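Long-range contacts in N-acetylglucosaminidase (Paenibacillus barengoltzii, PDB 6INX), which probably hydrolyses N-acetylglucosamine linkages in glycans, as a glycoside hydrolase of family 18 classed with endo-beta-N-acetylglucosaminidases: residues A[92-97]-A[139-144]; A[149-154]-A[176-181]; A[239-244]-A[253-258]. All blocks are in the same frame, centred on the assembly; numbering follows the deposited sequence.

Contact 1: residues A[92-97]-A[139-144]; sequences ESAVRA and EALDRQ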
ATOM      1  N   GLU A  92      12.486  29.866 -16.598  1.00  9.81           N
ATOM      2  CA  GLU A  92      12.528  31.324 -16.611  1.00 10.38           C
ATOM      3  C   GLU A  92      11.829  31.917 -15.394  1.00 10.94           C
ATOM      4  O   GLU A  92      12.294  32.913 -14.824  1.00 11.83           O
ATOM      5  CB  GLU A  92      11.894  31.854 -17.903  1.00 10.75           C
ATOM      6  CG  GLU A  92      12.693  31.511 -19.139  1.00 12.74           C
ATOM      7  CD  GLU A  92      11.882  31.642 -20.413  1.00 12.85           C
ATOM      8  OE1 GLU A  92      10.766  32.170 -20.346  1.00 13.16           O
ATOM      9  OE2 GLU A  92      12.353  31.197 -21.476  1.00 12.74           O
ATOM     10  N   SER A  93      10.698  31.329 -14.988  1.00 10.12           N
ATOM     11  CA  SER A  93       9.945  31.886 -13.872  1.00 10.64           C
ATOM     12  C   SER A  93      10.634  31.618 -12.541  1.00 11.76           C
ATOM     13  O   SER A  93      10.449  32.379 -11.583  1.00 11.76           O
ATOM     14  CB  SER A  93       8.512  31.346 -13.890  1.00 11.33           C
ATOM     15  OG  SER A  93       8.480  29.954 -13.612  1.00 13.56           O
ATOM     16  N   ALA A  94      11.432  30.552 -12.461  1.00 10.44           N
ATOM     17  CA  ALA A  94      12.243  30.338 -11.267  1.00 10.53           C
ATOM     18  C   ALA A  94      13.309  31.413 -11.159  1.00 12.84           C
ATOM     19  O   ALA A  94      13.563  31.945 -10.068  1.00 12.19           O
ATOM     20  CB  ALA A  94      12.889  28.953 -11.319  1.00 11.47           C
ATOM     21  N   VAL A  95      13.925  31.754 -12.293  1.00 11.38           N
ATOM     22  CA  VAL A  95      14.908  32.831 -12.315  1.00 12.34           C
ATOM     23  C   VAL A  95      14.253  34.154 -11.944  1.00 12.71           C
ATOM     24  O   VAL A  95      14.837  34.970 -11.223  1.00 13.38           O
ATOM     25  CB  VAL A  95      15.599  32.887 -13.689  1.00 10.39           C
ATOM     26  CG1 VAL A  95      16.383  34.198 -13.840  1.00 14.83           C
ATOM     27  CG2 VAL A  95      16.538  31.693 -13.862  1.00 13.76           C
ATOM     28  N   ARG A  96      13.031  34.391 -12.439  1.00 11.43           N
ATOM     29  CA  ARG A  96      12.297  35.593 -12.061  1.00 13.29           C
ATOM     30  C   ARG A  96      12.099  35.668 -10.552  1.00 14.16           C
ATOM     31  O   ARG A  96      12.318  36.719  -9.940  1.00 13.58           O
ATOM     32  CB  ARG A  96      10.954  35.639 -12.793  1.00 14.60           C
ATOM     33  CG  ARG A  96      10.169  36.900 -12.507  1.00 19.38           C
ATOM     34  CD  ARG A  96       8.843  36.933 -13.241  1.00 24.71           C
ATOM     35  NE  ARG A  96       8.227  38.254 -13.148  1.00 36.09           N
ATOM     36  CZ  ARG A  96       7.136  38.622 -13.813  1.00 40.13           C
ATOM     37  NH1 ARG A  96       6.527  37.767 -14.624  1.00 41.99           N
ATOM     38  NH2 ARG A  96       6.653  39.849 -13.665  1.00 38.63           N
ATOM     39  N   ALA A  97      11.732  34.549  -9.928  1.00 11.97           N
ATOM     40  CA  ALA A  97      11.496  34.545  -8.488  1.00 12.71           C
ATOM     41  C   ALA A  97      12.748  34.949  -7.717  1.00 13.12           C
ATOM     42  O   ALA A  97      12.686  35.788  -6.807  1.00 15.03           O
ATOM     43  CB  ALA A  97      10.999  33.166  -8.056  1.00 12.22           C
ATOM     44  N   GLU A 139      19.592  24.299 -15.021  1.00 12.82           N
ATOM     45  CA  GLU A 139      20.417  25.034 -15.977  1.00 13.76           C
ATOM     46  C   GLU A 139      20.169  26.533 -15.889  1.00 14.68           C
ATOM     47  O   GLU A 139      21.119  27.327 -15.878  1.00 14.08           O
ATOM     48  CB  GLU A 139      20.159  24.511 -17.389  1.00 15.08           C
ATOM     49  CG  GLU A 139      20.835  23.172 -17.639  1.00 16.75           C
ATOM     50  CD  GLU A 139      20.303  22.448 -18.861  1.00 20.83           C
ATOM     51  OE1 GLU A 139      19.278  22.882 -19.424  1.00 24.23           O
ATOM     52  OE2 GLU A 139      20.906  21.429 -19.254  1.00 23.19           O
ATOM     53  N   ALA A 140      18.898  26.942 -15.807  1.00 12.30           N
ATOM     54  CA  ALA A 140      18.574  28.367 -15.771  1.00 12.30           C
ATOM     55  C   ALA A 140      19.012  29.001 -14.462  1.00 12.13           C
ATOM     56  O   ALA A 140      19.546  30.118 -14.452  1.00 12.84           O
ATOM     57  CB  ALA A 140      17.068  28.568 -15.972  1.00 12.86           C
ATOM     58  N   LEU A 141      18.797  28.301 -13.345  1.00 10.78           N
ATOM     59  CA  LEU A 141      19.207  28.833 -12.051  1.00 11.81           C
ATOM     60  C   LEU A 141      20.724  28.939 -11.956  1.00 12.91           C
ATOM     61  O   LEU A 141      21.241  29.896 -11.374  1.00 14.73           O
ATOM     62  CB  LEU A 141      18.633  27.967 -10.926  1.00 10.72           C
ATOM     63  CG  LEU A 141      17.134  28.185 -10.708  1.00 11.08           C
ATOM     64  CD1 LEU A 141      16.560  27.078  -9.838  1.00 12.00           C
ATOM     65  CD2 LEU A 141      16.881  29.552 -10.099  1.00 14.87           C
ATOM     66  N   ASP A 142      21.450  27.979 -12.538  1.00 13.04           N
ATOM     67  CA  ASP A 142      22.909  28.060 -12.546  1.00 14.23           C
ATOM     68  C   ASP A 142      23.390  29.234 -13.389  1.00 13.69           C
ATOM     69  O   ASP A 142      24.332  29.936 -13.004  1.00 13.85           O
ATOM     70  CB  ASP A 142      23.505  26.754 -13.054  1.00 15.64           C
ATOM     71  CG  ASP A 142      23.546  25.674 -11.983  1.00 19.09           C
ATOM     72  OD1 ASP A 142      23.168  25.945 -10.817  1.00 19.70           O
ATOM     73  OD2 ASP A 142      23.970  24.553 -12.320  1.00 23.02           O
ATOM     74  N   ARG A 143      22.751  29.478 -14.532  1.00 13.62           N
ATOM     75  CA  ARG A 143      23.116  30.646 -15.328  1.00 13.81           C
ATOM     76  C   ARG A 143      22.894  31.936 -14.550  1.00 15.46           C
ATOM     77  O   ARG A 143      23.708  32.867 -14.623  1.00 14.71           O
ATOM     78  CB  ARG A 143      22.338  30.651 -16.641  1.00 14.19           C
ATOM     79  CG  ARG A 143      22.894  29.677 -17.666  1.00 16.40           C
ATOM     80  CD  ARG A 143      24.203  30.173 -18.259  1.00 23.48           C
ATOM     81  NE  ARG A 143      24.019  31.453 -18.930  1.00 26.14           N
ATOM     82  CZ  ARG A 143      24.561  32.601 -18.536  1.00 25.74           C
ATOM     83  NH1 ARG A 143      25.353  32.651 -17.458  1.00 18.26           N
ATOM     84  NH2 ARG A 143      24.310  33.703 -19.228  1.00 28.44           N
ATOM     85  N   GLN A 144      21.799  32.022 -13.798  1.00 12.97           N
ATOM     86  CA  GLN A 144      21.578  33.222 -12.998  1.00 15.61           C
ATOM     87  C   GLN A 144      22.581  33.313 -11.855  1.00 12.70           C
ATOM     88  O   GLN A 144      23.048  34.405 -11.518  1.00 13.24           O
ATOM     89  CB  GLN A 144      20.139  33.274 -12.487  1.00 15.82           C
ATOM     90  CG  GLN A 144      19.755  34.596 -11.827  1.00 13.33           C
ATOM     91  CD  GLN A 144      19.883  35.775 -12.769  1.00 14.29           C
ATOM     92  OE1 GLN A 144      19.538  35.686 -13.950  1.00 15.99           O
ATOM     93  NE2 GLN A 144      20.383  36.891 -12.251  1.00 18.58           N
TER
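V95 reaches from helix 84-100 to helix 126-148 and splits its two methyl groups between successive turns of that helix. CG2 lies 3.4 Å from A140 O and 3.8 Å from A140 CB. CG1, anti to the backbone N (chi1 167°), is set against the bent side chain of Q144, 3.5 Å from Q144 OE1. The polar end of Q144 finds its partners within its own helix: OE1 accepts from R147 and NE2 donates to D148, which probably steadies the surface V95 leans on. Both helices belong to the helical layer around the beta/alpha barrel and run roughly parallel, at 37° with axes 8.8 Å apart. An alanine in place of this valine would probably open a gap beside A140 and leave the Q144 side chain without the methyl packed against it. Deeper in, the fit is less close: L141 CD2 approaches A94 CB at 4.2 Å and V95 CG2 at 4.3 Å. On the outer side of the pair the chains are exposed and charged, E92 pairing with R41, and R143 with E146 of its own helix.

Contact 2: residues A[149-154]-A[176-181]; sequences GRHYWL and YLDFVQ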
ATOM      1  N   GLY A 149      27.149  35.797  -9.215  1.00 12.78           N
ATOM      2  CA  GLY A 149      28.303  35.427  -8.416  1.00 14.20           C
ATOM      3  C   GLY A 149      27.980  34.561  -7.221  1.00 16.93           C
ATOM      4  O   GLY A 149      28.630  34.687  -6.174  1.00 16.70           O
ATOM      5  N   ARG A 150      26.993  33.676  -7.340  1.00 15.79           N
ATOM      6  CA  ARG A 150      26.544  32.914  -6.181  1.00 15.51           C
ATOM      7  C   ARG A 150      25.886  31.621  -6.645  1.00 13.14           C
ATOM      8  O   ARG A 150      25.707  31.379  -7.841  1.00 15.23           O
ATOM      9  CB  ARG A 150      25.543  33.719  -5.363  1.00 15.25           C
ATOM     10  CG  ARG A 150      24.326  34.133  -6.177  1.00 14.99           C
ATOM     11  CD  ARG A 150      23.232  34.631  -5.278  1.00 17.30           C
ATOM     12  NE  ARG A 150      22.660  33.521  -4.529  1.00 17.83           N
ATOM     13  CZ  ARG A 150      21.730  33.655  -3.591  1.00 20.46           C
ATOM     14  NH1 ARG A 150      21.264  34.857  -3.278  1.00 21.93           N
ATOM     15  NH2 ARG A 150      21.269  32.581  -2.968  1.00 20.03           N
ATOM     16  N   HIS A 151      25.516  30.797  -5.670  1.00 14.55           N
ATOM     17  CA  HIS A 151      24.782  29.562  -5.911  1.00 13.61           C
ATOM     18  C   HIS A 151      23.299  29.822  -5.708  1.00 14.81           C
ATOM     19  O   HIS A 151      22.904  30.527  -4.776  1.00 16.30           O
ATOM     20  CB  HIS A 151      25.225  28.497  -4.907  1.00 15.52           C
ATOM     21  CG  HIS A 151      24.600  27.150  -5.120  1.00 15.14           C
ATOM     22  ND1 HIS A 151      24.778  26.417  -6.275  1.00 16.90           N
ATOM     23  CD2 HIS A 151      23.826  26.390  -4.307  1.00 16.95           C
ATOM     24  CE1 HIS A 151      24.127  25.269  -6.169  1.00 17.21           C
ATOM     25  NE2 HIS A 151      23.547  25.228  -4.983  1.00 16.58           N
ATOM     26  N   TYR A 152      22.479  29.259  -6.589  1.00 14.15           N
ATOM     27  CA  TYR A 152      21.041  29.195  -6.377  1.00 10.66           C
ATOM     28  C   TYR A 152      20.667  27.728  -6.214  1.00 11.41           C
ATOM     29  O   TYR A 152      21.283  26.858  -6.834  1.00 12.96           O
ATOM     30  CB  TYR A 152      20.279  29.815  -7.547  1.00 12.51           C
ATOM     31  CG  TYR A 152      20.307  31.330  -7.525  1.00 12.74           C
ATOM     32  CD1 TYR A 152      19.650  32.041  -6.532  1.00 12.88           C
ATOM     33  CD2 TYR A 152      20.980  32.045  -8.508  1.00 14.02           C
ATOM     34  CE1 TYR A 152      19.681  33.427  -6.503  1.00 12.47           C
ATOM     35  CE2 TYR A 152      21.020  33.428  -8.488  1.00 13.91           C
ATOM     36  CZ  TYR A 152      20.362  34.112  -7.486  1.00 13.48           C
ATOM     37  OH  TYR A 152      20.396  35.487  -7.469  1.00 15.93           O
ATOM     38  N   TRP A 153      19.693  27.461  -5.347  1.00 11.55           N
ATOM     39  CA  TRP A 153      19.334  26.114  -4.922  1.00 10.66           C
ATOM     40  C   TRP A 153      18.142  25.576  -5.707  1.00 13.20           C
ATOM     41  O   TRP A 153      17.236  26.321  -6.086  1.00 11.66           O
ATOM     42  CB  TRP A 153      18.971  26.102  -3.434  1.00 13.01           C
ATOM     43  CG  TRP A 153      20.110  26.434  -2.514  1.00 14.51           C
ATOM     44  CD1 TRP A 153      20.801  27.613  -2.453  1.00 17.67           C
ATOM     45  CD2 TRP A 153      20.673  25.588  -1.510  1.00 21.26           C
ATOM     46  NE1 TRP A 153      21.763  27.547  -1.477  1.00 23.19           N
ATOM     47  CE2 TRP A 153      21.708  26.311  -0.885  1.00 18.83           C
ATOM     48  CE3 TRP A 153      20.404  24.287  -1.078  1.00 23.98           C
ATOM     49  CZ2 TRP A 153      22.476  25.778   0.145  1.00 23.12           C
ATOM     50  CZ3 TRP A 153      21.170  23.755  -0.061  1.00 22.54           C
ATOM     51  CH2 TRP A 153      22.191  24.501   0.545  1.00 24.09           C
ATOM     52  N   LEU A 154      18.129  24.256  -5.899  1.00 10.61           N
ATOM     53  CA  LEU A 154      16.966  23.559  -6.438  1.00  9.86           C
ATOM     54  C   LEU A 154      16.804  22.275  -5.646  1.00 11.30           C
ATOM     55  O   LEU A 154      17.740  21.476  -5.564  1.00 12.02           O
ATOM     56  CB  LEU A 154      17.140  23.245  -7.930  1.00 10.40           C
ATOM     57  CG  LEU A 154      15.921  22.612  -8.611  1.00 11.42           C
ATOM     58  CD1 LEU A 154      14.737  23.575  -8.599  1.00 14.62           C
ATOM     59  CD2 LEU A 154      16.285  22.193 -10.030  1.00 11.25           C
ATOM     60  N   TYR A 176      20.479  16.984 -10.330  1.00 14.78           N
ATOM     61  CA  TYR A 176      20.180  18.401 -10.496  1.00 13.50           C
ATOM     62  C   TYR A 176      19.780  19.088  -9.201  1.00 12.04           C
ATOM     63  O   TYR A 176      19.538  20.299  -9.208  1.00 14.70           O
ATOM     64  CB  TYR A 176      19.072  18.577 -11.539  1.00 13.26           C
ATOM     65  CG  TYR A 176      19.438  17.876 -12.811  1.00 14.74           C
ATOM     66  CD1 TYR A 176      20.494  18.331 -13.582  1.00 14.81           C
ATOM     67  CD2 TYR A 176      18.774  16.725 -13.211  1.00 15.79           C
ATOM     68  CE1 TYR A 176      20.858  17.679 -14.739  1.00 17.34           C
ATOM     69  CE2 TYR A 176      19.133  16.065 -14.372  1.00 16.96           C
ATOM     70  CZ  TYR A 176      20.179  16.548 -15.126  1.00 19.55           C
ATOM     71  OH  TYR A 176      20.547  15.892 -16.278  1.00 23.98           O
ATOM     72  N   LEU A 177      19.756  18.365  -8.085  1.00 10.88           N
ATOM     73  CA  LEU A 177      19.187  18.867  -6.843  1.00 11.38           C
ATOM     74  C   LEU A 177      20.241  18.986  -5.751  1.00 12.74           C
ATOM     75  O   LEU A 177      21.138  18.143  -5.639  1.00 14.08           O
ATOM     76  CB  LEU A 177      18.108  17.917  -6.342  1.00 10.82           C
ATOM     77  CG  LEU A 177      16.998  17.635  -7.348  1.00 13.68           C
ATOM     78  CD1 LEU A 177      16.009  16.682  -6.713  1.00 12.91           C
ATOM     79  CD2 LEU A 177      16.338  18.941  -7.796  1.00 10.67           C
ATOM     80  N   ASP A 178      20.110  20.030  -4.932  1.00 11.62           N
ATOM     81  CA  ASP A 178      20.955  20.137  -3.746  1.00 11.74           C
ATOM     82  C   ASP A 178      20.613  19.057  -2.736  1.00 14.51           C
ATOM     83  O   ASP A 178      21.506  18.493  -2.093  1.00 14.32           O
ATOM     84  CB  ASP A 178      20.801  21.518  -3.110  1.00 13.84           C
ATOM     85  CG  ASP A 178      21.334  22.621  -3.990  1.00 15.99           C
ATOM     86  OD1 ASP A 178      22.525  22.967  -3.856  1.00 16.88           O
ATOM     87  OD2 ASP A 178      20.579  23.131  -4.830  1.00 13.73           O
ATOM     88  N   PHE A 179      19.324  18.781  -2.559  1.00 12.39           N
ATOM     89  CA  PHE A 179      18.894  17.633  -1.775  1.00 11.90           C
ATOM     90  C   PHE A 179      17.468  17.273  -2.162  1.00 11.49           C
ATOM     91  O   PHE A 179      16.787  18.014  -2.882  1.00 13.01           O
ATOM     92  CB  PHE A 179      19.054  17.834  -0.259  1.00 17.27           C
ATOM     93  CG  PHE A 179      18.428  19.092   0.286  1.00 14.69           C
ATOM     94  CD1 PHE A 179      19.218  20.188   0.596  1.00 19.89           C
ATOM     95  CD2 PHE A 179      17.068  19.166   0.547  1.00 17.96           C
ATOM     96  CE1 PHE A 179      18.659  21.338   1.130  1.00 20.34           C
ATOM     97  CE2 PHE A 179      16.503  20.318   1.080  1.00 19.29           C
ATOM     98  CZ  PHE A 179      17.300  21.402   1.371  1.00 20.15           C
ATOM     99  N   VAL A 180      17.055  16.087  -1.706  1.00 10.71           N
ATOM    100  CA  VAL A 180      15.721  15.535  -1.912  1.00 13.42           C
ATOM    101  C   VAL A 180      15.059  15.447  -0.546  1.00 13.47           C
ATOM    102  O   VAL A 180      15.563  14.756   0.346  1.00 14.40           O
ATOM    103  CB  VAL A 180      15.799  14.137  -2.546  1.00 14.41           C
ATOM    104  CG1 VAL A 180      14.392  13.529  -2.707  1.00 16.57           C
ATOM    105  CG2 VAL A 180      16.546  14.184  -3.866  1.00 16.06           C
ATOM    106  N   GLN A 181      13.922  16.118  -0.377  1.00 12.40           N
ATOM    107  CA  GLN A 181      13.174  16.042   0.875  1.00 14.19           C
ATOM    108  C   GLN A 181      12.136  14.938   0.751  1.00 14.17           C
ATOM    109  O   GLN A 181      11.203  15.045  -0.050  1.00 15.10           O
ATOM    110  CB  GLN A 181      12.502  17.374   1.163  1.00 15.38           C
ATOM    111  CG  GLN A 181      13.478  18.518   1.249  1.00 18.25           C
ATOM    112  CD  GLN A 181      12.772  19.833   1.333  1.00 21.03           C
ATOM    113  OE1 GLN A 181      12.160  20.280   0.359  1.00 22.48           O
ATOM    114  NE2 GLN A 181      12.831  20.465   2.499  1.00 19.04           N
TER
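D178 carries this contact, meeting H151, W153 and the backbone of L154 with different atoms of one short side chain. Its CB rests 3.5 Å from CE3 of the W153 indole. CG stands anti to the carbonyl carbon (chi1 -66°), also close to W153 CE3, and from there the carboxylate divides. OD1 sits 3.7 Å above one face of the W153 ring, offset toward the rim, and presents its syn lone pair to H151 NE2. That bond, 2.7 Å from NE2 to OD1 and nearly straight at 162°, joins the two side chains tip to tip, with the imidazole and carboxylate planes 75° apart. The imidazole in turn lays CD2 over the same indole. OD2 takes the L154 N-H at 2.9 Å and also pairs with R138 of helix 126-148, a positive charge that would probably help stabilise the carboxylate.

Strands 153-159 and 179-183 are parallel neighbours in the beta/alpha barrel, joined by a beta-alpha-beta crossover, and the contact lies where both begin. Here D178 N returns a bond to L154 O at 2.8 Å, so the aspartate grips both the N-H and the C=O of one residue. L154 O also receives a CA-H...O contact from L177 CA at 3.2 Å. The two leucine side chains also touch, L154 CG 3.8 Å from L177 CD2. Farther along the indole, CZ3 of W153 meets F179 CE1 at 3.7 Å, and H29 makes edge-to-face contacts with both rings.

Contact 3: residues A[239-244]-A[253-258]; sequences RMWKDV and QMSPGS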
ATOM      1  N   ARG A 239      -2.658  12.642  11.895  1.00 10.60           N
ATOM      2  CA  ARG A 239      -3.680  12.013  11.071  1.00 10.28           C
ATOM      3  C   ARG A 239      -4.599  11.236  12.002  1.00  9.31           C
ATOM      4  O   ARG A 239      -4.162  10.733  13.039  1.00 10.59           O
ATOM      5  CB  ARG A 239      -3.045  11.052  10.051  1.00 11.86           C
ATOM      6  CG  ARG A 239      -2.443  11.746   8.817  1.00 12.25           C
ATOM      7  CD  ARG A 239      -3.525  12.140   7.832  1.00 15.84           C
ATOM      8  NE  ARG A 239      -3.004  13.000   6.775  1.00 14.67           N
ATOM      9  CZ  ARG A 239      -3.706  13.384   5.718  1.00 14.09           C
ATOM     10  NH1 ARG A 239      -4.959  12.973   5.550  1.00 14.38           N
ATOM     11  NH2 ARG A 239      -3.148  14.182   4.820  1.00 14.47           N
ATOM     12  N   MET A 240      -5.885  11.166  11.655  1.00 10.01           N
ATOM     13  CA  MET A 240      -6.884  10.695  12.604  1.00 12.25           C
ATOM     14  C   MET A 240      -7.935   9.846  11.910  1.00  9.43           C
ATOM     15  O   MET A 240      -8.407  10.194  10.827  1.00 11.74           O
ATOM     16  CB  MET A 240      -7.564  11.899  13.270  1.00 13.82           C
ATOM     17  CG  MET A 240      -8.683  11.541  14.232  1.00 11.48           C
ATOM     18  SD  MET A 240      -9.329  13.009  15.083  1.00 16.05           S
ATOM     19  CE  MET A 240     -10.106  13.860  13.721  1.00 18.90           C
ATOM     20  N   TRP A 241      -8.286   8.722  12.534  1.00  9.96           N
ATOM     21  CA  TRP A 241      -9.358   7.864  12.057  1.00 11.92           C
ATOM     22  C   TRP A 241     -10.464   7.806  13.105  1.00  9.96           C
ATOM     23  O   TRP A 241     -10.192   7.780  14.313  1.00 11.05           O
ATOM     24  CB  TRP A 241      -8.855   6.436  11.809  1.00 12.29           C
ATOM     25  CG  TRP A 241      -7.971   6.242  10.607  1.00 10.65           C
ATOM     26  CD1 TRP A 241      -8.337   5.706   9.406  1.00 11.07           C
ATOM     27  CD2 TRP A 241      -6.575   6.546  10.506  1.00 10.34           C
ATOM     28  NE1 TRP A 241      -7.251   5.652   8.556  1.00 10.30           N
ATOM     29  CE2 TRP A 241      -6.155   6.157   9.210  1.00 10.18           C
ATOM     30  CE3 TRP A 241      -5.637   7.110  11.382  1.00 11.21           C
ATOM     31  CZ2 TRP A 241      -4.843   6.328   8.768  1.00 11.54           C
ATOM     32  CZ3 TRP A 241      -4.332   7.261  10.950  1.00 11.47           C
ATOM     33  CH2 TRP A 241      -3.946   6.877   9.649  1.00 12.81           C
ATOM     34  N   LYS A 242     -11.709   7.737  12.638  1.00 11.64           N
ATOM     35  CA  LYS A 242     -12.870   7.786  13.511  1.00 13.25           C
ATOM     36  C   LYS A 242     -13.597   6.447  13.558  1.00 12.40           C
ATOM     37  O   LYS A 242     -13.561   5.663  12.606  1.00 12.55           O
ATOM     38  CB  LYS A 242     -13.843   8.861  13.035  1.00 12.56           C
ATOM     39  CG  LYS A 242     -13.223  10.260  12.987  1.00 13.71           C
ATOM     40  CD  LYS A 242     -14.208  11.270  12.420  1.00 14.56           C
ATOM     41  CE  LYS A 242     -13.593  12.665  12.404  1.00 16.46           C
ATOM     42  NZ  LYS A 242     -14.512  13.688  11.821  1.00 18.55           N
ATOM     43  N   ASP A 243     -14.260   6.204  14.692  1.00 13.35           N
ATOM     44  CA  ASP A 243     -15.162   5.063  14.849  1.00 13.91           C
ATOM     45  C   ASP A 243     -14.445   3.735  14.620  1.00 13.94           C
ATOM     46  O   ASP A 243     -14.901   2.869  13.869  1.00 15.96           O
ATOM     47  CB  ASP A 243     -16.397   5.227  13.967  1.00 13.99           C
ATOM     48  CG  ASP A 243     -17.150   6.503  14.282  1.00 16.33           C
ATOM     49  OD1 ASP A 243     -17.440   6.731  15.478  1.00 15.96           O
ATOM     50  OD2 ASP A 243     -17.417   7.278  13.347  1.00 18.39           O
ATOM     51  N   VAL A 244     -13.312   3.577  15.294  1.00 13.81           N
ATOM     52  CA  VAL A 244     -12.522   2.360  15.130  1.00 15.70           C
ATOM     53  C   VAL A 244     -12.766   1.421  16.305  1.00 15.38           C
ATOM     54  O   VAL A 244     -12.985   1.880  17.437  1.00 14.47           O
ATOM     55  CB  VAL A 244     -11.030   2.653  14.909  1.00 22.77           C
ATOM     56  CG1 VAL A 244     -10.840   3.803  13.932  1.00 19.89           C
ATOM     57  CG2 VAL A 244     -10.359   2.961  16.185  1.00 21.63           C
ATOM     58  N   GLN A 253      -6.634  -1.147  13.016  1.00 12.67           N
ATOM     59  CA  GLN A 253      -8.062  -1.407  13.029  1.00 12.45           C
ATOM     60  C   GLN A 253      -8.720  -0.699  11.855  1.00 13.01           C
ATOM     61  O   GLN A 253      -8.211   0.298  11.331  1.00 11.73           O
ATOM     62  CB  GLN A 253      -8.691  -0.886  14.325  1.00 14.10           C
ATOM     63  CG  GLN A 253      -8.093  -1.480  15.588  1.00 14.79           C
ATOM     64  CD  GLN A 253      -8.170  -2.985  15.604  1.00 16.90           C
ATOM     65  OE1 GLN A 253      -9.244  -3.567  15.438  1.00 16.84           O
ATOM     66  NE2 GLN A 253      -7.022  -3.633  15.777  1.00 15.97           N
ATOM     67  N   MET A 254      -9.889  -1.198  11.467  1.00 13.48           N
ATOM     68  CA  MET A 254     -10.585  -0.662  10.308  1.00 12.40           C
ATOM     69  C   MET A 254     -11.595   0.391  10.749  1.00 14.16           C
ATOM     70  O   MET A 254     -12.430   0.141  11.625  1.00 18.53           O
ATOM     71  CB  MET A 254     -11.300  -1.770   9.531  1.00 17.62           C
ATOM     72  CG  MET A 254     -11.804  -1.303   8.156  1.00 20.42           C
ATOM     73  SD  MET A 254     -12.943  -2.458   7.380  1.00 32.22           S
ATOM     74  CE  MET A 254     -11.790  -3.529   6.539  1.00 25.39           C
ATOM     75  N   SER A 255     -11.510   1.572  10.135  1.00 11.46           N
ATOM     76  CA  SER A 255     -12.457   2.662  10.264  1.00 12.56           C
ATOM     77  C   SER A 255     -13.423   2.642   9.084  1.00 12.63           C
ATOM     78  O   SER A 255     -13.081   2.147   8.005  1.00 13.20           O
ATOM     79  CB  SER A 255     -11.693   3.990  10.229  1.00 12.65           C
ATOM     80  OG  SER A 255     -12.583   5.094  10.259  1.00 13.50           O
ATOM     81  N   PRO A 256     -14.637   3.175   9.245  1.00 13.03           N
ATOM     82  CA  PRO A 256     -15.510   3.374   8.074  1.00 12.42           C
ATOM     83  C   PRO A 256     -14.973   4.398   7.088  1.00 13.65           C
ATOM     84  O   PRO A 256     -15.378   4.386   5.921  1.00 15.45           O
ATOM     85  CB  PRO A 256     -16.832   3.861   8.690  1.00 16.44           C
ATOM     86  CG  PRO A 256     -16.756   3.498  10.130  1.00 15.72           C
ATOM     87  CD  PRO A 256     -15.304   3.537  10.508  1.00 13.59           C
ATOM     88  N   GLY A 257     -14.082   5.289   7.526  1.00 13.71           N
ATOM     89  CA  GLY A 257     -13.556   6.334   6.675  1.00 12.04           C
ATOM     90  C   GLY A 257     -12.036   6.335   6.704  1.00 10.58           C
ATOM     91  O   GLY A 257     -11.410   5.595   7.461  1.00 12.24           O
ATOM     92  N   SER A 258     -11.470   7.221   5.890  1.00 10.87           N
ATOM     93  CA  SER A 258     -10.018   7.279   5.781  1.00 11.68           C
ATOM     94  C   SER A 258      -9.426   8.130   6.906  1.00 11.78           C
ATOM     95  O   SER A 258     -10.132   8.666   7.765  1.00 12.08           O
ATOM     96  CB  SER A 258      -9.615   7.809   4.411  1.00 14.38           C
ATOM     97  OG  SER A 258     -10.093   9.124   4.234  1.00 18.42           O
TER
HETATM   98  O   HOH W   1     -11.881   7.736   9.713  1.00 13.17           O
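An ST turn at S255, in the loop that links antiparallel strands 237-241 and 260-264, fastens that loop to K242 just beyond the end of the first strand. The hydroxyl OG, anti to the backbone N (chi1 176°), donates to K242 O at 2.6 Å, in the plane of that carbonyl. It also accepts from G257 N at 3.1 Å, the bond that closes the turn. A bound water adds a second link between the segments: it donates to S255 OG at 2.8 Å and to S258 O, and accepts from K242 N at 2.9 Å, so the N-H and C=O of K242 are both tied to the loop. The two strands are part of a five-stranded antiparallel sheet inserted between the last strands of the beta/alpha barrel, as in many family 18 enzymes. W241 lies beside this polar link, its ring edge meeting S255 CB and G257 O, CD1 coming within 3.6 Å of that oxygen, while its NE1 donates to Q192 O. V244 CG1 flanks the same serine, 3.8 Å from S255 CB. P256 lies at the more exposed margin, its CD 3.5 Å from D243 O and near D243 CB. On the loop, M254 packs on F191, and S258 on T193, of the second subunit.

From the N terminus, contact 1 comes first: it closes the excursion from helix 84-100 through strand 105-109 to helix 126-148, joining neighbouring helices of the barrel's outer layer. Contact 2 follows at once along the chain, closing the shorter crossover between strands 153-159 and 179-183. Contact 3 spans eight intervening residues in the connection between strands 237-241 and 260-264 of the inserted sheet. All three stand in series, none nesting within or crossing another. Contacts 1 and 2 touch, through L141 and Q144 against Y152 and the start of strand 153-159. Contact 3 lies on the opposite side of the chain's centre, its nearest atoms about 15 Å from contact 2 and about 27 Å from contact 1.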